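Local coordinates for protein maltose operon transcriptional repressor (Staphylococcus aureus subsp. aureus Mu50, PDB 3HCW) that probably represses transcription of the maltose operon, as a DNA-binding regulator whose C-terminal part resembles periplasmic binding proteins, at residues L117-L122 / K147-G152; E133-T138 / I192-I197; N171-I176 / I207-Y212; L199-H204 / T224-D229; P239-D244 / L279-S284. All blocks are in the same frame, centred on the assembly; numbering follows the deposited sequence.

How the interactions relate
All five contacts lie in one subdomain, on the two faces of its sheet or within it. Interaction 2 joins two parallel strands there. Interaction 1 packs helices against one face of these strands, with Leu122 CD2 3.7 Å from Ile197 CG2. Interaction 3 lies against the other face and reaches the second subunit. Interactions 4 and 5 have centres about 9 Å apart, and Thr224 OG1 is 2.6 Å from Gln240 OE1. Interactions 1 and 4 meet where Arg149 NH1 comes 2.7 Å from Leu199 O. Glycerol is bound about 3 Å from the Arg149 side chain and about 3 Å from that of Asp200. It probably comes from the crystallisation liquor but may mark a pocket.

Interaction 1 of 5, residues L117-L122 / K147-G152; sequences LASENL and KDRIQG
Ser119 OG is held by two carbonyl oxygens of its own helix, those of Asn115 and Ile116, which would have to share its one proton. OG sits in the crowded position between the backbone N and the carbonyl carbon (chi1 49°), in one of two deposited conformers. No hydrogen bond crosses between 117-122 and 147-152. The hydroxyl instead presses on the other backbone, with Ser119 OG 3.3 Å from Gly152 CA. Ser119 CB also lies 3.3 Å from Arg149 O. Gly152 has no side chain, so the helix axes approach to 7.4 Å and cross at -38°. The two are consecutive helices on one face of the sheet, linked through strand 133-139, as in the alternating alpha/beta fold of periplasmic binding protein-like domains. Glu120 lies alongside the same glycine. Its CG, anti to the carbonyl carbon, comes 3.3 Å from Gly152 O, while the rest of the chain runs on extended. Arg149 touches mainly at its root, where Arg149 CB is 4.1 Å from Ser119 CB. Its extended chain carries the guanidinium past this contact. There NE bonds to Asn115 OD1, and NH1 bonds to a glycerol. Asp148 turns its OD2 to a salt bridge with Lys99.

Interaction 2 of 5, residues E133-T138 / I192-I197; sequences ELIFIT and IKQAII
Strands 133-138 and 194-197 run parallel, their axes 4.7 Å apart. The tight part is the end with Ile135, Phe136 and Ile137. Ile197 N gives an almost straight bond to Ile135 O at 2.8 Å (179°). Ile137 N then reaches Ile197 O at 2.7 Å, nearly along the C=O axis. That carbonyl oxygen also receives a CA-H...O contact from Phe136 CA, and it lies over one face of the Phe136 ring, toward the rim. The ring crosses the Ile197 side chain obliquely, with Phe136 CE1 3.6 Å from Ile197 CG2. On the opposite face of the sheet, Ile196 CG2 meets Ile137 CD1 at 3.6 Å. The other end is looser. Glu133 N still makes a regular hydrogen bond to Lys193 O at 3.2 Å. Ala195 N bonds only weakly to Glu133 O, at 3.3 Å. Lys193 is exposed and Ile192 is partly so. Glu133, poorly ordered, lies side by side with Gln194, and Gln194 NE2 hydrogen-bonds to Glu133 OE1 at 2.8 Å, nearly along the carboxylate C-O axis. The carboxylate and amide planes stand 62° apart. Helices 115-129 and 144-159 cover the face of Leu134 and Phe136, where the Phe136 ring meets Phe153. Helices 173-187 and 201-213 lie over the face of Gln194 and Ile196. Strands 163-169 and 222-227 continue the sheet on the two sides.

Interaction 3 of 5, residues N171-I176 / I207-Y212; sequences NEREVI and ILSVLY
Arg173 reaches across from the first turn of its helix to Ser209. Its CG is anti to the backbone N (chi1 178°) and the chain bends at chi2. Arg173 NH1 gives a straight bond to Ser209 OG at 2.7 Å (177°), in the guanidinium plane. The same hydroxyl bonds to Ala236 O of the second subunit. Arg173 NH2 has a salt bridge to Glu213. It also makes a weak bond to Ser209 O at 3.5 Å. A water accepts from Arg173 NH2 at 3.2 Å and donates to Ser209 O at 2.6 Å, so that carbonyl takes a water bond and a weak bond from the arginine. One guanidinium face lies over Val210 CG2. Beside it, Ile176 CG2 touches both Ile207 CD1 and Val210 CG2 at 3.8 Å. The isoleucines cross at about a right angle. Tyr212 OH bonds to Ile218 N of the second subunit. These are two helices on one face of a Rossmann-like sheet, and the side of helix 201-213 that carries Ser209 and Tyr212 faces the second subunit.

Interaction 4 of 5, residues L199-H204 / T224-D229; sequences LDAMLH and TATFND
The contact closes a beta-alpha-beta unit of strand 194-198, helix 201-213 and strand 222-227, at the N-terminal end of the helix. Asp200 is the N-cap: its OD2 accepts from Met202 N at 3.2 Å, from above the carboxylate plane. The other oxygen, Asp200 OD1, receives Asn228 ND2, in one of two Asn228 conformers, at 2.6 Å, nearly along its C-O axis. The carboxylate and amide planes are only 16° apart. Asp200 OD1 also bonds to a glycerol, so this end may border a pocket. A weak bond of 3.1 Å runs from Ala201 N to Phe227 O. One turn on, His204 lays one ring face on Thr226, whose CB stands 3.8 Å from the His204 ring centroid in a CH-pi contact. Thr224 CB touches the ring edge at His204 CE1, 3.7 Å away. Both ring nitrogens are held, His204 ND1 by Ser198 OG and NE2 by Gln240 OE1. Thr226 OG1 bonds to Ser198 O. Strands 194-198 and 241-244 flank 222-227, and Phe227 packs against helix 115-129.

Interaction 5 of 5, residues P239-D244 / L279-S284; sequences PQTCID and LKIRKS
Arg282 runs along the backbone of the facing segment. Its CG is anti to the carbonyl carbon (chi1 -62°). Arg282 CB, CG and CD all skirt Gln240 O, CG closest at 3.3 Å. Arg282 CD also packs on Pro239 CB at 3.9 Å. NE and CZ stay near the same oxygen. The chain is extended up to NE, then turns at chi4 (85°). This brings Arg282 NH1 to Gln240 O at 2.7 Å, nearly along the C=O axis. The oxygen sits in the guanidinium plane. Cys242 SG, in one of two conformers, is also at that edge, 3.2 Å from Arg282 NH1. NH1 further forms a salt bridge with Asp229. One guanidinium face lies over Lys280 CB. Around this chain, strand 241-244 pairs antiparallel with the end of strand 272-280. Cys242 and Lys280 are a hydrogen-bonded pair; Lys280 N meets Cys242 O at 2.8 Å. Ile243 and Leu279 form the next, non-hydrogen-bonded pair. Where the strand pairing ends, side chains take over: Arg282 N bonds to Thr241 OG1 at 2.8 Å, and Thr241 N to Ser284 OG. Those hydroxyls also have bonds to Thr285 and Thr224. Lys280 NZ reaches the anti lone pair of Asp244 OD2 at 3.0 Å. Asp244 OD2 also pairs with Lys246, and Lys280 NZ with Glu278. Opposite charges thus lie in groups, which probably keeps the carboxylates of Asp229 and Asp244 ionised.

Interaction 1 of 5, residues L117-L122 / K147-G152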
# COMPACT_ATOMS: atom_id res chain seq x y z
N LEU A 117 -5.93 -13.85 20.94
CA LEU A 117 -6.43 -15.03 20.24
C LEU A 117 -5.84 -15.14 18.84
O LEU A 117 -5.36 -16.22 18.44
CB LEU A 117 -7.97 -15.02 20.22
CG LEU A 117 -8.76 -16.18 19.61
CD1 LEU A 117 -8.31 -17.53 20.17
CD2 LEU A 117 -10.24 -15.98 19.84
N ALA A 118 -5.80 -14.02 18.12
CA ALA A 118 -5.22 -13.98 16.76
C ALA A 118 -3.80 -14.51 16.77
O ALA A 118 -3.47 -15.41 15.96
CB ALA A 118 -5.27 -12.57 16.19
N SER A 119 -2.99 -14.00 17.70
CA SER A 119 -1.60 -14.44 17.83
C SER A 119 -1.48 -15.89 18.29
O SER A 119 -0.62 -16.63 17.78
CB SER A 119 -0.78 -13.51 18.73
OG SER A 119 -1.43 -13.24 19.96
N GLU A 120 -2.34 -16.29 19.23
CA GLU A 120 -2.37 -17.67 19.69
C GLU A 120 -2.71 -18.63 18.56
O GLU A 120 -2.10 -19.68 18.47
CB GLU A 120 -3.39 -17.83 20.81
CG GLU A 120 -2.86 -17.37 22.13
CD GLU A 120 -3.86 -17.41 23.24
OE1 GLU A 120 -5.01 -17.87 23.01
OE2 GLU A 120 -3.48 -16.98 24.35
N ASN A 121 -3.67 -18.26 17.71
CA ASN A 121 -4.02 -19.02 16.53
C ASN A 121 -2.84 -19.16 15.57
O ASN A 121 -2.58 -20.25 15.05
CB ASN A 121 -5.19 -18.38 15.78
CG ASN A 121 -6.49 -18.53 16.52
OD1 ASN A 121 -6.63 -19.40 17.36
ND2 ASN A 121 -7.45 -17.66 16.22
N LEU A 122 -2.13 -18.05 15.35
CA LEU A 122 -0.97 -18.06 14.46
C LEU A 122 0.17 -18.88 15.06
O LEU A 122 0.75 -19.72 14.36
CB LEU A 122 -0.50 -16.64 14.12
CG LEU A 122 0.59 -16.47 13.06
CD1 LEU A 122 0.01 -16.68 11.68
CD2 LEU A 122 1.22 -15.08 13.16
N LYS A 147 1.65 -5.52 22.76
CA LYS A 147 1.55 -6.25 24.03
C LYS A 147 0.63 -7.47 23.94
O LYS A 147 0.96 -8.54 24.47
CB LYS A 147 1.03 -5.33 25.16
CG LYS A 147 1.98 -4.22 25.60
CD LYS A 147 1.30 -3.42 26.72
CE LYS A 147 2.28 -2.54 27.49
NZ LYS A 147 2.69 -1.33 26.73
N ASP A 148 -0.52 -7.30 23.30
CA ASP A 148 -1.48 -8.39 23.11
C ASP A 148 -0.95 -9.54 22.24
O ASP A 148 -1.14 -10.69 22.59
CB ASP A 148 -2.76 -7.86 22.47
CG ASP A 148 -3.63 -7.11 23.44
OD1 ASP A 148 -4.76 -6.75 23.04
OD2 ASP A 148 -3.20 -6.89 24.59
N ARG A 149 -0.28 -9.21 21.14
CA ARG A 149 0.25 -10.22 20.22
C ARG A 149 1.48 -10.93 20.79
O ARG A 149 1.63 -12.14 20.60
CB ARG A 149 0.51 -9.63 18.82
CG ARG A 149 -0.79 -9.26 18.07
CD ARG A 149 -0.54 -8.66 16.69
NE ARG A 149 -1.78 -8.14 16.11
CZ ARG A 149 -1.85 -7.30 15.07
NH1 ARG A 149 -0.75 -6.87 14.47
NH2 ARG A 149 -3.03 -6.88 14.64
N ILE A 150 2.34 -10.20 21.50
CA ILE A 150 3.42 -10.81 22.28
C ILE A 150 2.86 -11.78 23.34
O ILE A 150 3.31 -12.93 23.42
CB ILE A 150 4.39 -9.73 22.90
CG1 ILE A 150 5.20 -9.07 21.78
CG2 ILE A 150 5.34 -10.35 23.93
CD1 ILE A 150 5.91 -7.80 22.16
N GLN A 151 1.88 -11.34 24.12
CA GLN A 151 1.26 -12.20 25.14
C GLN A 151 0.68 -13.52 24.58
O GLN A 151 0.89 -14.58 25.17
CB GLN A 151 0.18 -11.44 25.91
CG GLN A 151 -0.48 -12.24 27.06
CD GLN A 151 0.53 -12.74 28.08
OE1 GLN A 151 1.08 -11.96 28.86
NE2 GLN A 151 0.78 -14.05 28.08
N GLY A 152 -0.01 -13.46 23.45
CA GLY A 152 -0.57 -14.67 22.84
C GLY A 152 0.51 -15.61 22.34
O GLY A 152 0.35 -16.83 22.38

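Interaction 2 of 5, residues E133-T138 / I192-I197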
# COMPACT_ATOMS: atom_id res chain seq x y z
N GLU A 133 12.11 -23.91 17.92
CA GLU A 133 12.35 -22.59 18.48
C GLU A 133 11.54 -21.51 17.75
O GLU A 133 11.37 -21.58 16.54
CB GLU A 133 13.85 -22.29 18.44
CG GLU A 133 14.36 -21.35 19.54
CD GLU A 133 14.71 -19.96 19.03
OE1 GLU A 133 15.49 -19.84 18.05
OE2 GLU A 133 14.22 -18.97 19.62
N LEU A 134 11.05 -20.53 18.50
CA LEU A 134 10.23 -19.44 17.95
C LEU A 134 10.83 -18.06 18.20
O LEU A 134 11.42 -17.82 19.26
CB LEU A 134 8.81 -19.50 18.53
CG LEU A 134 7.98 -20.77 18.32
CD1 LEU A 134 6.86 -20.88 19.34
CD2 LEU A 134 7.42 -20.81 16.91
N ILE A 135 10.66 -17.16 17.23
CA ILE A 135 11.11 -15.77 17.34
C ILE A 135 9.94 -14.84 17.01
O ILE A 135 9.30 -14.99 15.97
CB ILE A 135 12.30 -15.47 16.37
CG1 ILE A 135 13.47 -16.42 16.63
CG2 ILE A 135 12.77 -14.02 16.51
CD1 ILE A 135 14.23 -16.84 15.36
N PHE A 136 9.64 -13.91 17.93
CA PHE A 136 8.68 -12.84 17.66
C PHE A 136 9.42 -11.52 17.47
O PHE A 136 10.22 -11.12 18.31
CB PHE A 136 7.65 -12.69 18.78
CG PHE A 136 6.42 -11.89 18.38
CD1 PHE A 136 5.27 -12.55 17.92
CD2 PHE A 136 6.41 -10.49 18.48
CE1 PHE A 136 4.13 -11.83 17.55
CE2 PHE A 136 5.28 -9.76 18.11
CZ PHE A 136 4.13 -10.43 17.64
N ILE A 137 9.12 -10.85 16.36
CA ILE A 137 9.75 -9.57 16.06
C ILE A 137 8.72 -8.44 16.15
O ILE A 137 7.66 -8.50 15.52
CB ILE A 137 10.47 -9.60 14.68
CG1 ILE A 137 11.45 -10.77 14.62
CG2 ILE A 137 11.18 -8.28 14.43
CD1 ILE A 137 12.32 -10.80 13.38
N THR A 138 9.02 -7.43 16.96
CA THR A 138 8.10 -6.32 17.17
C THR A 138 8.74 -4.94 16.93
O THR A 138 9.96 -4.82 16.78
CB THR A 138 7.40 -6.41 18.57
OG1 THR A 138 6.29 -5.51 18.61
CG2 THR A 138 8.37 -6.11 19.72
N ILE A 192 17.70 -27.68 13.75
CA ILE A 192 16.78 -26.82 14.50
C ILE A 192 15.70 -26.20 13.60
O ILE A 192 15.99 -25.44 12.67
CB ILE A 192 17.51 -25.74 15.38
CG1 ILE A 192 18.26 -26.40 16.54
CG2 ILE A 192 16.51 -24.77 15.99
CD1 ILE A 192 19.73 -26.65 16.28
N LYS A 193 14.45 -26.56 13.87
CA LYS A 193 13.32 -26.05 13.10
C LYS A 193 12.83 -24.73 13.70
O LYS A 193 12.37 -24.68 14.85
CB LYS A 193 12.21 -27.12 13.00
CG LYS A 193 12.73 -28.51 12.60
CD LYS A 193 11.69 -29.37 11.89
CE LYS A 193 10.77 -30.11 12.86
NZ LYS A 193 11.48 -31.14 13.67
N GLN A 194 12.95 -23.64 12.93
CA GLN A 194 12.57 -22.32 13.43
C GLN A 194 11.45 -21.61 12.67
O GLN A 194 11.20 -21.89 11.50
CB GLN A 194 13.79 -21.40 13.53
CG GLN A 194 14.55 -21.56 14.83
CD GLN A 194 16.03 -21.32 14.66
OE1 GLN A 194 16.65 -21.82 13.72
NE2 GLN A 194 16.61 -20.57 15.59
N ALA A 195 10.78 -20.70 13.37
CA ALA A 195 9.76 -19.84 12.80
C ALA A 195 9.97 -18.41 13.28
O ALA A 195 10.27 -18.17 14.46
CB ALA A 195 8.36 -20.33 13.16
N ILE A 196 9.81 -17.47 12.35
CA ILE A 196 9.86 -16.05 12.66
C ILE A 196 8.47 -15.45 12.49
O ILE A 196 7.87 -15.54 11.41
CB ILE A 196 10.87 -15.29 11.77
CG1 ILE A 196 12.29 -15.77 12.04
CG2 ILE A 196 10.74 -13.77 12.00
CD1 ILE A 196 13.29 -15.41 10.95
N ILE A 197 7.96 -14.86 13.57
CA ILE A 197 6.69 -14.15 13.51
C ILE A 197 6.90 -12.65 13.72
O ILE A 197 7.57 -12.24 14.67
CB ILE A 197 5.65 -14.73 14.51
CG1 ILE A 197 5.21 -16.12 14.05
CG2 ILE A 197 4.41 -13.81 14.61
CD1 ILE A 197 4.57 -16.99 15.15

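Interaction 3 of 5, residues N171-I176 / I207-Y212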
# COMPACT_ATOMS: atom_id res chain seq x y z
N ASN A 171 12.41 -0.27 12.00
CA ASN A 171 12.35 -0.68 10.58
C ASN A 171 13.62 -0.45 9.73
O ASN A 171 13.60 -0.70 8.52
CB ASN A 171 11.14 -0.02 9.89
CG ASN A 171 11.23 1.52 9.86
OD1 ASN A 171 12.12 2.12 10.48
ND2 ASN A 171 10.30 2.15 9.15
N GLU A 172 14.70 0.03 10.35
CA GLU A 172 15.94 0.35 9.62
C GLU A 172 16.65 -0.92 9.14
O GLU A 172 16.92 -1.82 9.93
CB GLU A 172 16.90 1.17 10.49
CG GLU A 172 16.28 2.39 11.18
CD GLU A 172 17.14 2.95 12.32
OE1 GLU A 172 18.30 3.34 12.07
OE2 GLU A 172 16.64 3.00 13.47
N ARG A 173 16.93 -0.96 7.84
CA ARG A 173 17.67 -2.03 7.17
C ARG A 173 18.89 -2.50 7.94
O ARG A 173 19.01 -3.69 8.25
CB ARG A 173 18.13 -1.53 5.80
CG ARG A 173 18.97 -2.52 5.01
CD ARG A 173 18.22 -2.91 3.80
NE ARG A 173 18.66 -4.18 3.23
CZ ARG A 173 17.82 -5.03 2.65
NH1 ARG A 173 16.53 -4.74 2.59
NH2 ARG A 173 18.27 -6.16 2.14
N GLU A 174 19.79 -1.56 8.24
CA GLU A 174 21.00 -1.82 9.01
C GLU A 174 20.70 -2.51 10.34
O GLU A 174 21.36 -3.49 10.71
CB GLU A 174 21.77 -0.51 9.25
CG GLU A 174 23.11 -0.66 9.98
CD GLU A 174 23.59 0.63 10.63
OE1 GLU A 174 23.92 1.59 9.88
OE2 GLU A 174 23.65 0.69 11.88
N VAL A 175 19.69 -2.01 11.05
CA VAL A 175 19.33 -2.53 12.37
C VAL A 175 18.78 -3.95 12.30
O VAL A 175 19.22 -4.81 13.07
CB VAL A 175 18.37 -1.58 13.13
CG1 VAL A 175 18.13 -2.08 14.55
CG2 VAL A 175 18.96 -0.18 13.20
N ILE A 176 17.85 -4.20 11.37
CA ILE A 176 17.30 -5.54 11.13
C ILE A 176 18.41 -6.51 10.74
O ILE A 176 18.52 -7.60 11.31
CB ILE A 176 16.22 -5.58 9.99
CG1 ILE A 176 15.13 -4.51 10.16
CG2 ILE A 176 15.64 -6.99 9.84
CD1 ILE A 176 14.02 -4.84 11.11
N ILE A 207 11.86 -7.62 7.03
CA ILE A 207 12.48 -8.86 7.51
C ILE A 207 12.80 -9.82 6.34
O ILE A 207 13.92 -10.32 6.25
CB ILE A 207 11.61 -9.62 8.56
CG1 ILE A 207 11.05 -8.69 9.67
CG2 ILE A 207 12.38 -10.80 9.17
CD1 ILE A 207 12.09 -8.07 10.59
N LEU A 208 11.83 -10.06 5.46
CA LEU A 208 12.00 -10.97 4.32
C LEU A 208 13.12 -10.50 3.40
O LEU A 208 13.85 -11.32 2.85
CB LEU A 208 10.69 -11.13 3.53
CG LEU A 208 9.46 -11.61 4.32
CD1 LEU A 208 8.18 -11.52 3.50
CD2 LEU A 208 9.65 -12.99 4.89
N SER A 209 13.26 -9.18 3.28
CA SER A 209 14.28 -8.57 2.44
C SER A 209 15.68 -8.85 2.99
O SER A 209 16.59 -9.19 2.22
CB SER A 209 14.04 -7.06 2.34
OG SER A 209 14.90 -6.48 1.38
N VAL A 210 15.82 -8.75 4.31
CA VAL A 210 17.09 -9.03 4.97
C VAL A 210 17.39 -10.54 4.89
O VAL A 210 18.51 -10.94 4.59
CB VAL A 210 17.10 -8.46 6.42
CG1 VAL A 210 18.22 -9.07 7.26
CG2 VAL A 210 17.23 -6.91 6.38
N LEU A 211 16.36 -11.35 5.12
CA LEU A 211 16.46 -12.82 5.00
C LEU A 211 16.88 -13.26 3.59
O LEU A 211 17.64 -14.21 3.44
CB LEU A 211 15.14 -13.50 5.42
CG LEU A 211 14.90 -14.02 6.84
CD1 LEU A 211 15.66 -13.28 7.94
CD2 LEU A 211 13.41 -14.05 7.15
N TYR A 212 16.40 -12.54 2.57
CA TYR A 212 16.83 -12.76 1.19
C TYR A 212 18.32 -12.46 1.05
O TYR A 212 19.08 -13.26 0.48
CB TYR A 212 16.02 -11.91 0.22
CG TYR A 212 16.19 -12.29 -1.24
CD1 TYR A 212 15.33 -13.22 -1.83
CD2 TYR A 212 17.20 -11.73 -2.03
CE1 TYR A 212 15.47 -13.58 -3.18
CE2 TYR A 212 17.36 -12.10 -3.37
CZ TYR A 212 16.48 -13.02 -3.94
OH TYR A 212 16.62 -13.38 -5.26
O HOH W 1 17.60 -8.37 -0.07

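Interaction 4 of 5, residues L199-H204 / T224-D229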
# COMPACT_ATOMS: atom_id res chain seq x y z
N LEU A 199 5.13 -8.76 14.12
CA LEU A 199 4.00 -7.95 14.56
C LEU A 199 2.99 -7.54 13.47
O LEU A 199 1.79 -7.54 13.70
CB LEU A 199 4.55 -6.69 15.24
CG LEU A 199 3.51 -5.73 15.82
CD1 LEU A 199 2.81 -6.39 17.00
CD2 LEU A 199 4.14 -4.41 16.23
N ASP A 200 3.50 -7.17 12.29
CA ASP A 200 2.72 -6.51 11.26
C ASP A 200 3.42 -6.72 9.92
O ASP A 200 4.64 -6.81 9.87
CB ASP A 200 2.61 -5.01 11.57
CG ASP A 200 1.99 -4.21 10.44
OD1 ASP A 200 0.80 -4.43 10.15
OD2 ASP A 200 2.70 -3.37 9.82
N ALA A 201 2.63 -6.77 8.85
CA ALA A 201 3.11 -7.06 7.50
C ALA A 201 4.16 -6.09 6.94
O ALA A 201 5.06 -6.50 6.23
CB ALA A 201 1.92 -7.14 6.55
N MET A 202 4.04 -4.80 7.26
CA MET A 202 4.98 -3.78 6.77
C MET A 202 6.38 -4.00 7.34
O MET A 202 7.36 -3.98 6.60
CB MET A 202 4.45 -2.37 7.07
CG MET A 202 4.99 -1.27 6.13
SD MET A 202 4.88 -1.62 4.34
CE MET A 202 3.13 -1.88 4.14
N LEU A 203 6.45 -4.26 8.65
CA LEU A 203 7.71 -4.69 9.27
C LEU A 203 8.19 -6.05 8.72
O LEU A 203 9.37 -6.22 8.42
CB LEU A 203 7.55 -4.74 10.80
CG LEU A 203 8.71 -5.27 11.64
CD1 LEU A 203 9.91 -4.36 11.46
CD2 LEU A 203 8.31 -5.38 13.12
N HIS A 204 7.28 -7.00 8.57
CA HIS A 204 7.59 -8.33 8.02
C HIS A 204 8.26 -8.29 6.65
O HIS A 204 9.15 -9.09 6.38
CB HIS A 204 6.32 -9.17 7.93
CG HIS A 204 6.57 -10.64 7.76
ND1 HIS A 204 7.10 -11.43 8.76
CD2 HIS A 204 6.28 -11.48 6.73
CE1 HIS A 204 7.16 -12.68 8.35
NE2 HIS A 204 6.68 -12.74 7.12
N THR A 224 7.94 -18.52 8.18
CA THR A 224 7.60 -17.14 8.52
C THR A 224 6.11 -16.91 8.46
O THR A 224 5.40 -17.60 7.71
CB THR A 224 8.35 -16.07 7.64
OG1 THR A 224 7.99 -16.23 6.27
CG2 THR A 224 9.87 -16.20 7.78
N ALA A 225 5.65 -15.97 9.27
CA ALA A 225 4.26 -15.58 9.34
C ALA A 225 4.14 -14.19 9.98
O ALA A 225 5.07 -13.73 10.65
CB ALA A 225 3.46 -16.61 10.13
N THR A 226 2.99 -13.54 9.78
CA THR A 226 2.76 -12.20 10.31
C THR A 226 1.28 -11.88 10.51
O THR A 226 0.44 -12.77 10.43
CB THR A 226 3.43 -11.12 9.41
OG1 THR A 226 3.29 -9.83 10.01
CG2 THR A 226 2.84 -11.13 8.01
N PHE A 227 0.97 -10.61 10.77
CA PHE A 227 -0.40 -10.13 10.95
C PHE A 227 -0.77 -9.10 9.90
O PHE A 227 0.11 -8.46 9.33
CB PHE A 227 -0.59 -9.51 12.34
CG PHE A 227 -0.34 -10.46 13.47
CD1 PHE A 227 -1.40 -11.09 14.12
CD2 PHE A 227 0.96 -10.71 13.90
CE1 PHE A 227 -1.15 -11.95 15.18
CE2 PHE A 227 1.21 -11.55 14.96
CZ PHE A 227 0.17 -12.18 15.59
N ASN A 228 -2.04 -8.87 9.78
CA ASN A 228 -2.56 -8.27 8.62
C ASN A 228 -2.53 -8.50 7.21
O ASN A 228 -1.95 -7.79 6.46
CB ASN A 228 -3.20 -6.93 8.88
CG ASN A 228 -2.25 -5.84 8.74
OD1 ASN A 228 -2.43 -4.94 7.92
ND2 ASN A 228 -1.22 -5.90 9.53
N ASP A 229 -3.23 -9.54 6.85
CA ASP A 229 -3.25 -10.02 5.48
C ASP A 229 -3.75 -8.95 4.52
O ASP A 229 -4.76 -8.30 4.78
CB ASP A 229 -4.15 -11.25 5.34
CG ASP A 229 -4.02 -11.92 3.99
OD1 ASP A 229 -2.89 -12.00 3.47
OD2 ASP A 229 -5.05 -12.36 3.43

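Interaction 5 of 5, residues P239-D244 / L279-S284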
# COMPACT_ATOMS: atom_id res chain seq x y z
N PRO A 239 4.97 -16.20 -0.64
CA PRO A 239 3.66 -15.86 -0.06
C PRO A 239 3.56 -16.19 1.42
O PRO A 239 3.99 -17.26 1.86
CB PRO A 239 2.70 -16.72 -0.88
CG PRO A 239 3.32 -16.69 -2.24
CD PRO A 239 4.80 -16.88 -1.93
N GLN A 240 3.00 -15.26 2.19
CA GLN A 240 3.06 -15.36 3.64
C GLN A 240 1.77 -15.81 4.31
O GLN A 240 0.67 -15.33 3.99
CB GLN A 240 3.53 -14.04 4.25
CG GLN A 240 4.96 -13.66 3.82
CD GLN A 240 5.99 -14.52 4.49
OE1 GLN A 240 5.91 -14.78 5.68
NE2 GLN A 240 6.98 -14.98 3.72
N THR A 241 1.95 -16.74 5.24
CA THR A 241 0.91 -17.13 6.17
C THR A 241 0.68 -15.95 7.10
O THR A 241 1.63 -15.33 7.62
CB THR A 241 1.33 -18.38 6.93
OG1 THR A 241 1.37 -19.48 6.02
CG2 THR A 241 0.38 -18.70 8.06
N CYS A 242 -0.60 -15.61 7.27
CA CYS A 242 -0.96 -14.47 8.09
C CYS A 242 -2.37 -14.49 8.60
O CYS A 242 -3.24 -15.24 8.14
CB CYS A 242 -0.67 -13.13 7.38
SG CYS A 242 -1.01 -13.12 5.65
N ILE A 243 -2.57 -13.68 9.63
CA ILE A 243 -3.86 -13.48 10.24
C ILE A 243 -4.52 -12.29 9.57
O ILE A 243 -4.00 -11.17 9.61
CB ILE A 243 -3.72 -13.20 11.76
CG1 ILE A 243 -3.02 -14.36 12.48
CG2 ILE A 243 -5.08 -12.91 12.37
CD1 ILE A 243 -3.85 -15.67 12.55
N ASP A 244 -5.68 -12.54 8.95
CA ASP A 244 -6.51 -11.48 8.39
C ASP A 244 -7.29 -10.79 9.52
O ASP A 244 -8.11 -11.41 10.18
CB ASP A 244 -7.45 -12.10 7.35
CG ASP A 244 -8.33 -11.08 6.65
OD1 ASP A 244 -8.15 -9.86 6.87
OD2 ASP A 244 -9.19 -11.51 5.86
N LEU A 279 -6.97 -16.92 10.11
CA LEU A 279 -5.72 -17.45 9.60
C LEU A 279 -5.85 -17.80 8.12
O LEU A 279 -6.80 -18.48 7.72
CB LEU A 279 -5.29 -18.68 10.41
CG LEU A 279 -4.05 -19.46 9.95
CD1 LEU A 279 -2.79 -18.64 10.15
CD2 LEU A 279 -3.94 -20.77 10.67
N LYS A 280 -4.92 -17.29 7.32
CA LYS A 280 -4.76 -17.64 5.91
C LYS A 280 -3.40 -18.33 5.76
O LYS A 280 -2.36 -17.68 5.86
CB LYS A 280 -4.78 -16.38 5.01
CG LYS A 280 -6.01 -15.48 5.11
CD LYS A 280 -7.07 -15.86 4.08
CE LYS A 280 -8.05 -14.72 3.82
NZ LYS A 280 -8.82 -14.33 5.04
N ILE A 281 -3.42 -19.64 5.52
CA ILE A 281 -2.20 -20.44 5.38
C ILE A 281 -1.63 -20.33 3.98
O ILE A 281 -2.35 -20.54 2.99
CB ILE A 281 -2.45 -21.92 5.73
CG1 ILE A 281 -3.05 -22.02 7.14
CG2 ILE A 281 -1.15 -22.74 5.61
CD1 ILE A 281 -3.64 -23.40 7.49
N ARG A 282 -0.36 -19.98 3.88
CA ARG A 282 0.31 -19.86 2.59
C ARG A 282 1.64 -20.64 2.61
O ARG A 282 1.90 -21.39 3.55
CB ARG A 282 0.50 -18.39 2.20
CG ARG A 282 -0.80 -17.60 2.03
CD ARG A 282 -0.66 -16.42 1.07
NE ARG A 282 -1.93 -15.70 0.93
CZ ARG A 282 -2.35 -14.74 1.76
NH1 ARG A 282 -1.58 -14.36 2.79
NH2 ARG A 282 -3.52 -14.16 1.58
N LYS A 283 2.48 -20.43 1.59
CA LYS A 283 3.72 -21.20 1.41
C LYS A 283 4.73 -21.07 2.58
O LYS A 283 5.42 -22.04 2.91
CB LYS A 283 4.35 -20.84 0.05
CG LYS A 283 5.83 -21.23 -0.16
CD LYS A 283 6.06 -22.74 -0.33
CE LYS A 283 5.85 -23.20 -1.76
NZ LYS A 283 5.99 -24.68 -1.89
N SER A 284 4.76 -19.91 3.23
CA SER A 284 5.80 -19.63 4.22
C SER A 284 5.71 -20.45 5.51
O SER A 284 6.65 -20.45 6.29
CB SER A 284 5.84 -18.14 4.55
OG SER A 284 4.70 -17.76 5.29